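Five-membered-cyclitol-phosphate synthase (Streptomyces citricolor, PDB 6K96) belongs to the myo-inositol-1-phosphate synthase family and binds nicotinamide-adenine-dinucleotide in a Rossmann-type domain, here with a sodium ion beside it. Local coordinates at residues A8-G13 and Y130-G135; N15-F20 and A75-P80; F154-P159 and I180-A185. All coordinates share one frame; numbering follows the deposited sequence.

Contact 1 (A8-G13 and Y130-G135). With NAD (nicotinamide-adenine-dinucleotide), chain G.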
loop_
_atom_site.group_PDB
_atom_site.type_symbol
_atom_site.label_atom_id
_atom_site.label_comp_id
_atom_site.label_asym_id
_atom_site.label_seq_id
_atom_site.Cartn_x
_atom_site.Cartn_y
_atom_site.Cartn_z
ATOM N N ALA B 8 -12.910 -24.185 31.453
ATOM C CA ALA B 8 -13.077 -25.427 30.673
ATOM C C ALA B 8 -13.179 -25.024 29.204
ATOM O O ALA B 8 -13.685 -23.908 28.939
ATOM C CB ALA B 8 -14.284 -26.188 31.133
ATOM N N VAL B 9 -12.726 -25.892 28.303
ATOM C CA VAL B 9 -12.499 -25.519 26.888
ATOM C C VAL B 9 -13.096 -26.607 26.022
ATOM O O VAL B 9 -12.699 -27.765 26.135
ATOM C CB VAL B 9 -10.990 -25.328 26.646
ATOM C CG1 VAL B 9 -10.587 -25.635 25.214
ATOM C CG2 VAL B 9 -10.517 -23.932 27.095
ATOM N N ALA B 10 -14.029 -26.250 25.170
ATOM C CA ALA B 10 -14.517 -27.179 24.146
ATOM C C ALA B 10 -13.853 -26.704 22.864
ATOM O O ALA B 10 -14.244 -25.676 22.350
ATOM C CB ALA B 10 -16.037 -27.183 24.106
ATOM N N GLY B 11 -12.811 -27.409 22.449
ATOM C CA GLY B 11 -11.992 -27.092 21.264
ATOM C C GLY B 11 -10.686 -26.414 21.672
ATOM O O GLY B 11 -10.744 -25.269 22.142
ATOM N N VAL B 12 -9.563 -27.093 21.468
ATOM C CA VAL B 12 -8.210 -26.578 21.790
ATOM C C VAL B 12 -7.528 -26.111 20.508
ATOM O O VAL B 12 -6.583 -26.764 20.055
ATOM C CB VAL B 12 -7.391 -27.636 22.529
ATOM C CG1 VAL B 12 -6.090 -27.028 23.075
ATOM C CG2 VAL B 12 -8.253 -28.268 23.601
ATOM N N GLY B 13 -8.023 -25.000 19.985
ATOM C CA GLY B 13 -7.548 -24.404 18.731
ATOM C C GLY B 13 -6.551 -23.268 18.922
ATOM O O GLY B 13 -5.917 -23.113 19.987
ATOM N N TYR B 130 -16.770 -22.456 24.563
ATOM C CA TYR B 130 -17.061 -23.194 23.332
ATOM C C TYR B 130 -16.261 -22.594 22.195
ATOM O O TYR B 130 -16.585 -21.458 21.766
ATOM C CB TYR B 130 -18.561 -23.125 23.051
ATOM C CG TYR B 130 -18.974 -23.819 21.779
ATOM C CD1 TYR B 130 -19.037 -25.204 21.725
ATOM C CD2 TYR B 130 -19.272 -23.104 20.629
ATOM C CE1 TYR B 130 -19.430 -25.866 20.567
ATOM C CE2 TYR B 130 -19.645 -23.755 19.460
ATOM C CZ TYR B 130 -19.747 -25.140 19.431
ATOM O OH TYR B 130 -20.147 -25.784 18.298
ATOM N N SER B 131 -15.281 -23.305 21.684
ATOM C CA SER B 131 -14.342 -22.693 20.710
ATOM C C SER B 131 -14.090 -23.660 19.557
ATOM O O SER B 131 -12.943 -23.741 19.075
ATOM C CB SER B 131 -13.058 -22.282 21.380
ATOM O OG SER B 131 -12.460 -21.166 20.701
ATOM N N LEU B 132 -15.149 -24.302 19.093
ATOM C CA LEU B 132 -15.132 -25.270 17.968
ATOM C C LEU B 132 -15.182 -24.515 16.649
ATOM O O LEU B 132 -15.463 -23.320 16.599
ATOM C CB LEU B 132 -16.364 -26.190 18.074
ATOM C CG LEU B 132 -16.197 -27.483 18.877
ATOM C CD1 LEU B 132 -16.025 -27.144 20.341
ATOM C CD2 LEU B 132 -17.392 -28.385 18.705
ATOM N N PRO B 133 -15.010 -25.250 15.532
ATOM C CA PRO B 133 -15.212 -24.655 14.223
ATOM C C PRO B 133 -16.620 -24.047 14.096
ATOM O O PRO B 133 -17.572 -24.436 14.794
ATOM C CB PRO B 133 -14.971 -25.852 13.261
ATOM C CG PRO B 133 -14.148 -26.849 14.036
ATOM C CD PRO B 133 -14.597 -26.674 15.475
ATOM N N THR B 134 -16.750 -23.079 13.211
ATOM C CA THR B 134 -18.053 -22.502 12.824
ATOM C C THR B 134 -18.810 -23.592 12.059
ATOM O O THR B 134 -18.120 -24.351 11.361
ATOM C CB THR B 134 -17.850 -21.218 12.023
ATOM O OG1 THR B 134 -17.480 -20.232 12.987
ATOM C CG2 THR B 134 -19.064 -20.766 11.243
ATOM N N GLY B 135 -20.128 -23.705 12.278
ATOM C CA GLY B 135 -21.043 -24.481 11.443
ATOM C C GLY B 135 -21.646 -25.660 12.191
ATOM O O GLY B 135 -22.464 -26.406 11.554
HETATM P PA NAD G . -9.425 -23.813 15.489
HETATM O O1A NAD G . -9.772 -24.456 14.201
HETATM O O2A NAD G . -7.978 -23.439 15.658
HETATM O O5B NAD G . -9.947 -24.572 16.769
HETATM C C5B NAD G . -10.959 -25.572 16.510
HETATM C C4B NAD G . -10.746 -26.737 17.439
HETATM O O4B NAD G . -11.969 -27.517 17.657
HETATM C C3B NAD G . -9.714 -27.740 16.914
HETATM O O3B NAD G . -8.867 -28.119 17.992
HETATM C C2B NAD G . -10.595 -28.915 16.497
HETATM O O2B NAD G . -9.715 -29.998 16.400
HETATM C C1B NAD G . -11.585 -28.885 17.666
HETATM N N9A NAD G . -12.792 -29.680 17.550
HETATM C C8A NAD G . -13.405 -29.987 16.360
HETATM N N7A NAD G . -14.537 -30.635 16.517
HETATM C C5A NAD G . -14.702 -30.737 17.894
HETATM C C6A NAD G . -15.723 -31.319 18.672
HETATM N N6A NAD G . -16.799 -31.887 18.140
HETATM N N1A NAD G . -15.620 -31.222 20.026
HETATM C C2A NAD G . -14.518 -30.635 20.528
HETATM N N3A NAD G . -13.495 -30.074 19.888
HETATM C C4A NAD G . -13.639 -30.143 18.550
HETATM O O3 NAD G . -10.293 -22.490 15.599
HETATM P PN NAD G . -9.937 -21.087 16.302
HETATM O O1N NAD G . -9.536 -21.374 17.698
HETATM O O2N NAD G . -9.057 -20.405 15.299
HETATM O O5D NAD G . -11.394 -20.397 16.321
HETATM C C5D NAD G . -12.469 -21.086 17.082
HETATM C C4D NAD G . -13.800 -20.509 16.701
HETATM O O4D NAD G . -13.902 -19.115 17.072
HETATM C C3D NAD G . -14.071 -20.578 15.191
HETATM O O3D NAD G . -15.442 -20.864 15.023
HETATM C C2D NAD G . -13.877 -19.132 14.745
HETATM O O2D NAD G . -14.635 -18.704 13.629
HETATM C C1D NAD G . -14.422 -18.377 15.957
HETATM N N1N NAD G . -13.972 -16.953 15.907
HETATM C C2N NAD G . -12.581 -16.666 15.701
HETATM C C3N NAD G . -12.137 -15.377 15.457
HETATM C C7N NAD G . -10.645 -15.151 15.290
HETATM O O7N NAD G . -9.864 -16.072 15.495
HETATM N N7N NAD G . -10.231 -13.946 14.908
HETATM C C4N NAD G . -13.098 -14.371 15.380
HETATM C C5N NAD G . -14.411 -14.630 15.754
HETATM C C6N NAD G . -14.845 -15.931 15.928
HETATM O O HOH W 1 -10.207 -22.733 19.970
#
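A10 and Y130 form a parallel bridge, G11 still runs beside L132, and past G11 the two chains separate where nicotinamide-adenine-dinucleotide lies. The CA atoms of A10 and Y130 are 4.8 Å apart. One backbone bond closes the pair: S131 N donates to A10 O at 2.7 Å. At G11 a positive phi of 101° turns the chain, so that V12 leads away from the other segment; this conformation favours glycine and starts the G11-V12-G13 turn of the Rossmann dinucleotide-binding motif.

L132 fills the wedge between strand and adenine. Its CD1 sits 3.1 Å from A10 O and also packs against A10 CB, while CD2 comes within 3.4 Å of C6A of the dinucleotide and CG lies over C4A and C5A. One isobutyl group thus touches both the strand end and the base.

Farther along, a water spans the opening between the chains: it is 2.8 Å from S131 OG, lies 2.7 Å from O1N of the dinucleotide, hydrogen-bonded to it, and accepts a weak bond from G13 N. The anti placement of S131 OG relative to its backbone N (chi1 -151°) carries the hydroxyl to this water. G13 brings its bare CA to 3.1 Å from O5B. On the other chain, L132 O takes the proton of O3D at 2.9 Å, with T134 OG1 close to both O2D and O3D of the same ribose.

Strand 5-10 runs between strands 55-62 and 127-130. D62, following F61 on the former, bonds V12 N and also the dinucleotide. Helix 137-149 covers the face bearing A10 and Y130, where Y143 meets A10 and A139 meets Y130 and L132; V9 packs instead on I16 of helix 14-31.

Contact 2 (N15-F20 and A75-P80); sequences NISALF and AVLAEP. With NA (sodium ion), chain H; NAD (nicotinamide-adenine-dinucleotide), chain G.
V76 points its isopropyl group at the first helix of the Rossmann fold, residues 14-31, and divides it between two side chains. CG1 meets I16 CG2 at 4.0 Å and CG2 meets F20 CD2 at 3.9 Å, each pair crossing at about a right angle. With V76 CG1 anti to the carbonyl carbon (chi1 -80°), it faces I16, while CG2 faces F20, one helical turn on. S17 CB rests 3.7 Å from V76 O.

A second shell fixes these groups. N81 ND2 bonds V76 O, Q21 NE2 bonds S17 OG, and the F20 ring makes edge-to-face contacts with F57 and F72. On another side of the helix, W277 of the second subunit donates from NE1 to A18 O.

The start of the helix serves the dinucleotide. N15 N donates to O1N at 2.9 Å (N-H...O angle 162°), and the amino-terminal helix dipole would be expected to favour the phosphate there. S293 OG is a protein ligand of the sodium ion, which also holds O2N and O7N, tying phosphate to carboxamide; N15 OD1 binds the same ion at 2.4 Å.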
loop_
_atom_site.group_PDB
_atom_site.type_symbol
_atom_site.label_atom_id
_atom_site.label_comp_id
_atom_site.label_asym_id
_atom_site.label_seq_id
_atom_site.Cartn_x
_atom_site.Cartn_y
_atom_site.Cartn_z
ATOM N N ASN B 15 -7.348 -20.243 19.138
ATOM C CA ASN B 15 -7.901 -19.292 20.143
ATOM C C ASN B 15 -7.350 -19.616 21.555
ATOM O O ASN B 15 -7.109 -18.659 22.381
ATOM C CB ASN B 15 -9.417 -19.225 20.072
ATOM C CG ASN B 15 -9.994 -18.603 18.810
ATOM O OD1 ASN B 15 -9.268 -18.255 17.867
ATOM N ND2 ASN B 15 -11.322 -18.461 18.774
ATOM N N ILE B 16 -7.174 -20.880 21.892
ATOM C CA ILE B 16 -6.794 -21.315 23.270
ATOM C C ILE B 16 -5.273 -21.319 23.356
ATOM O O ILE B 16 -4.742 -21.078 24.434
ATOM C CB ILE B 16 -7.338 -22.706 23.624
ATOM C CG1 ILE B 16 -8.838 -22.835 23.362
ATOM C CG2 ILE B 16 -6.977 -23.051 25.062
ATOM C CD1 ILE B 16 -9.650 -21.828 24.118
ATOM N N SER B 17 -4.579 -21.563 22.258
ATOM C CA SER B 17 -3.102 -21.359 22.191
ATOM C C SER B 17 -2.809 -19.931 22.582
ATOM O O SER B 17 -2.002 -19.734 23.479
ATOM C CB SER B 17 -2.542 -21.650 20.842
ATOM O OG SER B 17 -1.171 -21.333 20.808
ATOM N N ALA B 18 -3.551 -19.007 21.976
ATOM C CA ALA B 18 -3.457 -17.553 22.185
ATOM C C ALA B 18 -3.829 -17.197 23.618
ATOM O O ALA B 18 -3.084 -16.434 24.230
ATOM C CB ALA B 18 -4.301 -16.835 21.177
ATOM N N LEU B 19 -4.889 -17.753 24.167
ATOM C CA LEU B 19 -5.381 -17.376 25.511
ATOM C C LEU B 19 -4.422 -17.863 26.599
ATOM O O LEU B 19 -4.215 -17.130 27.592
ATOM C CB LEU B 19 -6.769 -17.982 25.739
ATOM C CG LEU B 19 -7.442 -17.488 27.005
ATOM C CD1 LEU B 19 -7.939 -16.079 26.822
ATOM C CD2 LEU B 19 -8.579 -18.398 27.382
ATOM N N PHE B 20 -3.953 -19.098 26.451
ATOM C CA PHE B 20 -3.107 -19.807 27.440
ATOM C C PHE B 20 -1.730 -19.162 27.455
ATOM O O PHE B 20 -1.323 -18.701 28.513
ATOM C CB PHE B 20 -2.952 -21.283 27.094
ATOM C CG PHE B 20 -2.124 -22.050 28.084
ATOM C CD1 PHE B 20 -2.432 -22.012 29.441
ATOM C CD2 PHE B 20 -1.040 -22.798 27.658
ATOM C CE1 PHE B 20 -1.701 -22.747 30.359
ATOM C CE2 PHE B 20 -0.319 -23.549 28.573
ATOM C CZ PHE B 20 -0.659 -23.532 29.917
ATOM N N ALA B 75 -0.853 -30.189 23.889
ATOM C CA ALA B 75 -2.056 -30.147 23.024
ATOM C C ALA B 75 -2.276 -28.758 22.402
ATOM O O ALA B 75 -2.652 -28.721 21.192
ATOM C CB ALA B 75 -3.282 -30.573 23.823
ATOM N N VAL B 76 -2.132 -27.680 23.185
ATOM C CA VAL B 76 -2.395 -26.282 22.722
ATOM C C VAL B 76 -1.391 -25.946 21.620
ATOM O O VAL B 76 -1.783 -25.248 20.670
ATOM C CB VAL B 76 -2.374 -25.219 23.835
ATOM C CG1 VAL B 76 -3.662 -25.166 24.631
ATOM C CG2 VAL B 76 -1.189 -25.391 24.756
ATOM N N LEU B 77 -0.165 -26.457 21.701
ATOM C CA LEU B 77 0.867 -26.093 20.697
ATOM C C LEU B 77 0.813 -27.089 19.548
ATOM O O LEU B 77 1.416 -26.798 18.513
ATOM C CB LEU B 77 2.250 -26.056 21.344
ATOM C CG LEU B 77 2.275 -25.363 22.698
ATOM C CD1 LEU B 77 3.645 -25.462 23.347
ATOM C CD2 LEU B 77 1.839 -23.913 22.561
ATOM N N ALA B 78 0.052 -28.164 19.717
ATOM C CA ALA B 78 0.076 -29.344 18.831
ATOM C C ALA B 78 -0.586 -29.011 17.497
ATOM O O ALA B 78 -1.657 -28.353 17.463
ATOM C CB ALA B 78 -0.592 -30.518 19.504
ATOM N N GLU B 79 0.047 -29.502 16.441
ATOM C CA GLU B 79 -0.465 -29.489 15.054
ATOM C C GLU B 79 -1.961 -29.805 15.035
ATOM O O GLU B 79 -2.391 -30.656 15.797
ATOM C CB GLU B 79 0.292 -30.550 14.271
ATOM C CG GLU B 79 0.244 -30.310 12.789
ATOM C CD GLU B 79 1.316 -29.334 12.349
ATOM O OE1 GLU B 79 2.377 -29.278 13.041
ATOM O OE2 GLU B 79 1.088 -28.638 11.326
ATOM N N PRO B 80 -2.797 -29.153 14.193
ATOM C CA PRO B 80 -2.356 -28.087 13.285
ATOM C C PRO B 80 -2.503 -26.648 13.818
ATOM O O PRO B 80 -2.712 -25.762 12.998
ATOM C CB PRO B 80 -3.273 -28.337 12.069
ATOM C CG PRO B 80 -4.585 -28.815 12.680
ATOM C CD PRO B 80 -4.218 -29.473 14.003
HETATM NA NA NA H . -8.763 -18.116 15.503
HETATM P PA NAD G . -9.425 -23.813 15.489
HETATM O O1A NAD G . -9.772 -24.456 14.201
HETATM O O2A NAD G . -7.978 -23.439 15.658
HETATM O O5B NAD G . -9.947 -24.572 16.769
HETATM C C5B NAD G . -10.959 -25.572 16.510
HETATM C C4B NAD G . -10.746 -26.737 17.439
HETATM O O4B NAD G . -11.969 -27.517 17.657
HETATM C C3B NAD G . -9.714 -27.740 16.914
HETATM O O3B NAD G . -8.867 -28.119 17.992
HETATM C C2B NAD G . -10.595 -28.915 16.497
HETATM O O2B NAD G . -9.715 -29.998 16.400
HETATM C C1B NAD G . -11.585 -28.885 17.666
HETATM N N9A NAD G . -12.792 -29.680 17.550
HETATM C C8A NAD G . -13.405 -29.987 16.360
HETATM N N7A NAD G . -14.537 -30.635 16.517
HETATM C C5A NAD G . -14.702 -30.737 17.894
HETATM C C6A NAD G . -15.723 -31.319 18.672
HETATM N N6A NAD G . -16.799 -31.887 18.140
HETATM N N1A NAD G . -15.620 -31.222 20.026
HETATM C C2A NAD G . -14.518 -30.635 20.528
HETATM N N3A NAD G . -13.495 -30.074 19.888
HETATM C C4A NAD G . -13.639 -30.143 18.550
HETATM O O3 NAD G . -10.293 -22.490 15.599
HETATM P PN NAD G . -9.937 -21.087 16.302
HETATM O O1N NAD G . -9.536 -21.374 17.698
HETATM O O2N NAD G . -9.057 -20.405 15.299
HETATM O O5D NAD G . -11.394 -20.397 16.321
HETATM C C5D NAD G . -12.469 -21.086 17.082
HETATM C C4D NAD G . -13.800 -20.509 16.701
HETATM O O4D NAD G . -13.902 -19.115 17.072
HETATM C C3D NAD G . -14.071 -20.578 15.191
HETATM O O3D NAD G . -15.442 -20.864 15.023
HETATM C C2D NAD G . -13.877 -19.132 14.745
HETATM O O2D NAD G . -14.635 -18.704 13.629
HETATM C C1D NAD G . -14.422 -18.377 15.957
HETATM N N1N NAD G . -13.972 -16.953 15.907
HETATM C C2N NAD G . -12.581 -16.666 15.701
HETATM C C3N NAD G . -12.137 -15.377 15.457
HETATM C C7N NAD G . -10.645 -15.151 15.290
HETATM O O7N NAD G . -9.864 -16.072 15.495
HETATM N N7N NAD G . -10.231 -13.946 14.908
HETATM C C4N NAD G . -13.098 -14.371 15.380
HETATM C C5N NAD G . -14.411 -14.630 15.754
HETATM C C6N NAD G . -14.845 -15.931 15.928
#

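Contact 3 (F154-P159 and I180-A185). With NAD (nicotinamide-adenine-dinucleotide), chain G.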
loop_
_atom_site.group_PDB
_atom_site.type_symbol
_atom_site.label_atom_id
_atom_site.label_comp_id
_atom_site.label_asym_id
_atom_site.label_seq_id
_atom_site.Cartn_x
_atom_site.Cartn_y
_atom_site.Cartn_z
ATOM N N PHE B 154 -21.639 -20.628 30.260
ATOM C CA PHE B 154 -21.307 -20.963 28.852
ATOM C C PHE B 154 -20.965 -19.709 28.038
ATOM O O PHE B 154 -21.766 -18.745 28.033
ATOM C CB PHE B 154 -22.504 -21.607 28.166
ATOM C CG PHE B 154 -22.159 -22.323 26.892
ATOM C CD1 PHE B 154 -21.476 -23.527 26.930
ATOM C CD2 PHE B 154 -22.563 -21.822 25.667
ATOM C CE1 PHE B 154 -21.216 -24.226 25.757
ATOM C CE2 PHE B 154 -22.255 -22.501 24.494
ATOM C CZ PHE B 154 -21.592 -23.703 24.539
ATOM N N VAL B 155 -19.880 -19.768 27.253
ATOM C CA VAL B 155 -19.462 -18.670 26.327
ATOM C C VAL B 155 -19.425 -19.193 24.893
ATOM O O VAL B 155 -18.568 -20.020 24.602
ATOM C CB VAL B 155 -18.087 -18.085 26.719
ATOM C CG1 VAL B 155 -17.574 -17.107 25.665
ATOM C CG2 VAL B 155 -18.105 -17.412 28.084
ATOM N N ASN B 156 -20.236 -18.620 24.009
ATOM C CA ASN B 156 -20.268 -18.985 22.568
ATOM C C ASN B 156 -19.407 -18.026 21.710
ATOM O O ASN B 156 -19.916 -16.924 21.331
ATOM C CB ASN B 156 -21.710 -19.018 22.069
ATOM C CG ASN B 156 -21.764 -19.480 20.643
ATOM O OD1 ASN B 156 -20.807 -20.034 20.147
ATOM N ND2 ASN B 156 -22.890 -19.300 19.994
ATOM N N CYS B 157 -18.210 -18.465 21.293
ATOM C CA CYS B 157 -17.385 -17.747 20.278
ATOM C C CYS B 157 -17.994 -17.729 18.871
ATOM O O CYS B 157 -17.496 -16.846 18.055
ATOM C CB CYS B 157 -16.044 -18.401 19.986
ATOM S SG CYS B 157 -15.001 -18.440 21.430
ATOM N N THR B 158 -18.889 -18.669 18.551
ATOM C CA THR B 158 -19.245 -19.019 17.142
ATOM C C THR B 158 -20.553 -18.352 16.750
ATOM O O THR B 158 -21.260 -17.886 17.648
ATOM C CB THR B 158 -19.369 -20.535 16.905
ATOM O OG1 THR B 158 -20.623 -21.002 17.381
ATOM C CG2 THR B 158 -18.266 -21.316 17.573
ATOM N N PRO B 159 -20.889 -18.302 15.428
ATOM C CA PRO B 159 -22.176 -17.780 14.942
ATOM C C PRO B 159 -23.383 -18.707 15.201
ATOM O O PRO B 159 -24.524 -18.298 14.929
ATOM C CB PRO B 159 -22.020 -17.599 13.418
ATOM C CG PRO B 159 -20.535 -17.785 13.167
ATOM C CD PRO B 159 -20.027 -18.674 14.293
ATOM N N ILE B 180 -23.369 -16.507 27.581
ATOM C CA ILE B 180 -22.724 -15.329 26.929
ATOM C C ILE B 180 -22.513 -15.654 25.458
ATOM O O ILE B 180 -21.739 -16.569 25.147
ATOM C CB ILE B 180 -21.414 -14.960 27.653
ATOM C CG1 ILE B 180 -21.656 -14.831 29.162
ATOM C CG2 ILE B 180 -20.775 -13.714 27.055
ATOM C CD1 ILE B 180 -22.660 -13.769 29.563
ATOM N N GLY B 181 -23.199 -14.922 24.597
ATOM C CA GLY B 181 -23.202 -15.204 23.163
ATOM C C GLY B 181 -24.170 -14.297 22.435
ATOM O O GLY B 181 -24.883 -13.561 23.092
ATOM N N ASP B 182 -24.124 -14.338 21.096
ATOM C CA ASP B 182 -23.243 -15.255 20.370
ATOM C C ASP B 182 -22.263 -14.521 19.429
ATOM O O ASP B 182 -22.531 -13.396 19.016
ATOM C CB ASP B 182 -24.055 -16.238 19.519
ATOM C CG ASP B 182 -25.123 -16.959 20.304
ATOM O OD1 ASP B 182 -24.782 -17.495 21.362
ATOM O OD2 ASP B 182 -26.288 -16.921 19.885
ATOM N N ASP B 183 -21.155 -15.181 19.109
ATOM C CA ASP B 183 -20.272 -14.872 17.952
ATOM C C ASP B 183 -19.312 -13.728 18.284
ATOM O O ASP B 183 -19.808 -12.581 18.247
ATOM C CB ASP B 183 -21.111 -14.541 16.718
ATOM C CG ASP B 183 -20.329 -14.655 15.430
ATOM O OD1 ASP B 183 -19.146 -15.100 15.481
ATOM O OD2 ASP B 183 -20.918 -14.317 14.376
ATOM N N LEU B 184 -18.021 -14.032 18.529
ATOM C CA LEU B 184 -16.973 -12.994 18.833
ATOM C C LEU B 184 -16.899 -11.956 17.721
ATOM O O LEU B 184 -16.693 -12.363 16.546
ATOM C CB LEU B 184 -15.570 -13.587 18.958
ATOM C CG LEU B 184 -15.384 -14.694 19.976
ATOM C CD1 LEU B 184 -13.907 -15.010 20.101
ATOM C CD2 LEU B 184 -15.996 -14.318 21.312
ATOM N N ALA B 185 -16.982 -10.674 18.092
ATOM C CA ALA B 185 -16.513 -9.528 17.267
ATOM C C ALA B 185 -15.008 -9.303 17.495
ATOM O O ALA B 185 -14.605 -8.920 18.619
ATOM C CB ALA B 185 -17.310 -8.318 17.641
HETATM P PA NAD G . -9.425 -23.813 15.489
HETATM O O1A NAD G . -9.772 -24.456 14.201
HETATM O O2A NAD G . -7.978 -23.439 15.658
HETATM O O5B NAD G . -9.947 -24.572 16.769
HETATM C C5B NAD G . -10.959 -25.572 16.510
HETATM C C4B NAD G . -10.746 -26.737 17.439
HETATM O O4B NAD G . -11.969 -27.517 17.657
HETATM C C3B NAD G . -9.714 -27.740 16.914
HETATM O O3B NAD G . -8.867 -28.119 17.992
HETATM C C2B NAD G . -10.595 -28.915 16.497
HETATM O O2B NAD G . -9.715 -29.998 16.400
HETATM C C1B NAD G . -11.585 -28.885 17.666
HETATM N N9A NAD G . -12.792 -29.680 17.550
HETATM C C8A NAD G . -13.405 -29.987 16.360
HETATM N N7A NAD G . -14.537 -30.635 16.517
HETATM C C5A NAD G . -14.702 -30.737 17.894
HETATM C C6A NAD G . -15.723 -31.319 18.672
HETATM N N6A NAD G . -16.799 -31.887 18.140
HETATM N N1A NAD G . -15.620 -31.222 20.026
HETATM C C2A NAD G . -14.518 -30.635 20.528
HETATM N N3A NAD G . -13.495 -30.074 19.888
HETATM C C4A NAD G . -13.639 -30.143 18.550
HETATM O O3 NAD G . -10.293 -22.490 15.599
HETATM P PN NAD G . -9.937 -21.087 16.302
HETATM O O1N NAD G . -9.536 -21.374 17.698
HETATM O O2N NAD G . -9.057 -20.405 15.299
HETATM O O5D NAD G . -11.394 -20.397 16.321
HETATM C C5D NAD G . -12.469 -21.086 17.082
HETATM C C4D NAD G . -13.800 -20.509 16.701
HETATM O O4D NAD G . -13.902 -19.115 17.072
HETATM C C3D NAD G . -14.071 -20.578 15.191
HETATM O O3D NAD G . -15.442 -20.864 15.023
HETATM C C2D NAD G . -13.877 -19.132 14.745
HETATM O O2D NAD G . -14.635 -18.704 13.629
HETATM C C1D NAD G . -14.422 -18.377 15.957
HETATM N N1N NAD G . -13.972 -16.953 15.907
HETATM C C2N NAD G . -12.581 -16.666 15.701
HETATM C C3N NAD G . -12.137 -15.377 15.457
HETATM C C7N NAD G . -10.645 -15.151 15.290
HETATM O O7N NAD G . -9.864 -16.072 15.495
HETATM N N7N NAD G . -10.231 -13.946 14.908
HETATM C C4N NAD G . -13.098 -14.371 15.380
HETATM C C5N NAD G . -14.411 -14.630 15.754
HETATM C C6N NAD G . -14.845 -15.931 15.928
#
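I180 pairs with V155 in parallel register: its N donates to F154 O at 2.8 Å and its O accepts from N156 N at the same length, while its CB packs on V155 CG2. G181 follows, extended, and a cis peptide bond leads into D182. The carboxylate there receives N156 ND2 at OD1, 3.0 Å away, from above its plane; the amide and carboxylate planes are 58° apart. N156 CG is anti to the backbone N (chi1 -176°), and chi2 of 16° turns OD1 toward T158 N, 2.8 Å away, in an Asx turn. D182 OD1 is held further by A163 N, and OD2 by V162 N and a salt bridge to R164.

Beyond the strand pairing, D183 N donates to N156 O at 3.1 Å; its carboxylate lies against the P159 ring, and OD2 forms a salt bridge with K327. L184 N bonds C157 O from above the carbonyl plane, and the leucine CD1 rests 3.8 Å from C157 SG.

The loops after both strands leave two carbonyl oxygens beside the nicotinamide: L184 O is 3.3 Å from C5N and C157 O 3.5 Å from C6N, a placement expected to favour a positively charged ring.

Overall arrangement
Contact 1 is the middle of the three: its centre lies 11 Å from each of the others, which are 19 Å apart and do not touch. It joins contact 3 through the shared parallel sheet, with a probable hydrogen bond from Y130 N to V155 O at 3.0 Å, and through Y130 and T134 packing on T158 and P159. Toward contact 2 the link is by packing, including V12 CG1 on V76 CG1 at 3.4 Å and S131 OG beside N15 ND2. Nicotinamide-adenine-dinucleotide spans the set: contact 1 lines its adenine and nearer ribose and reaches the second ribose, N15 of contact 2 binds the nicotinamide-side phosphate and the sodium ion, and contact 3 borders the nicotinamide.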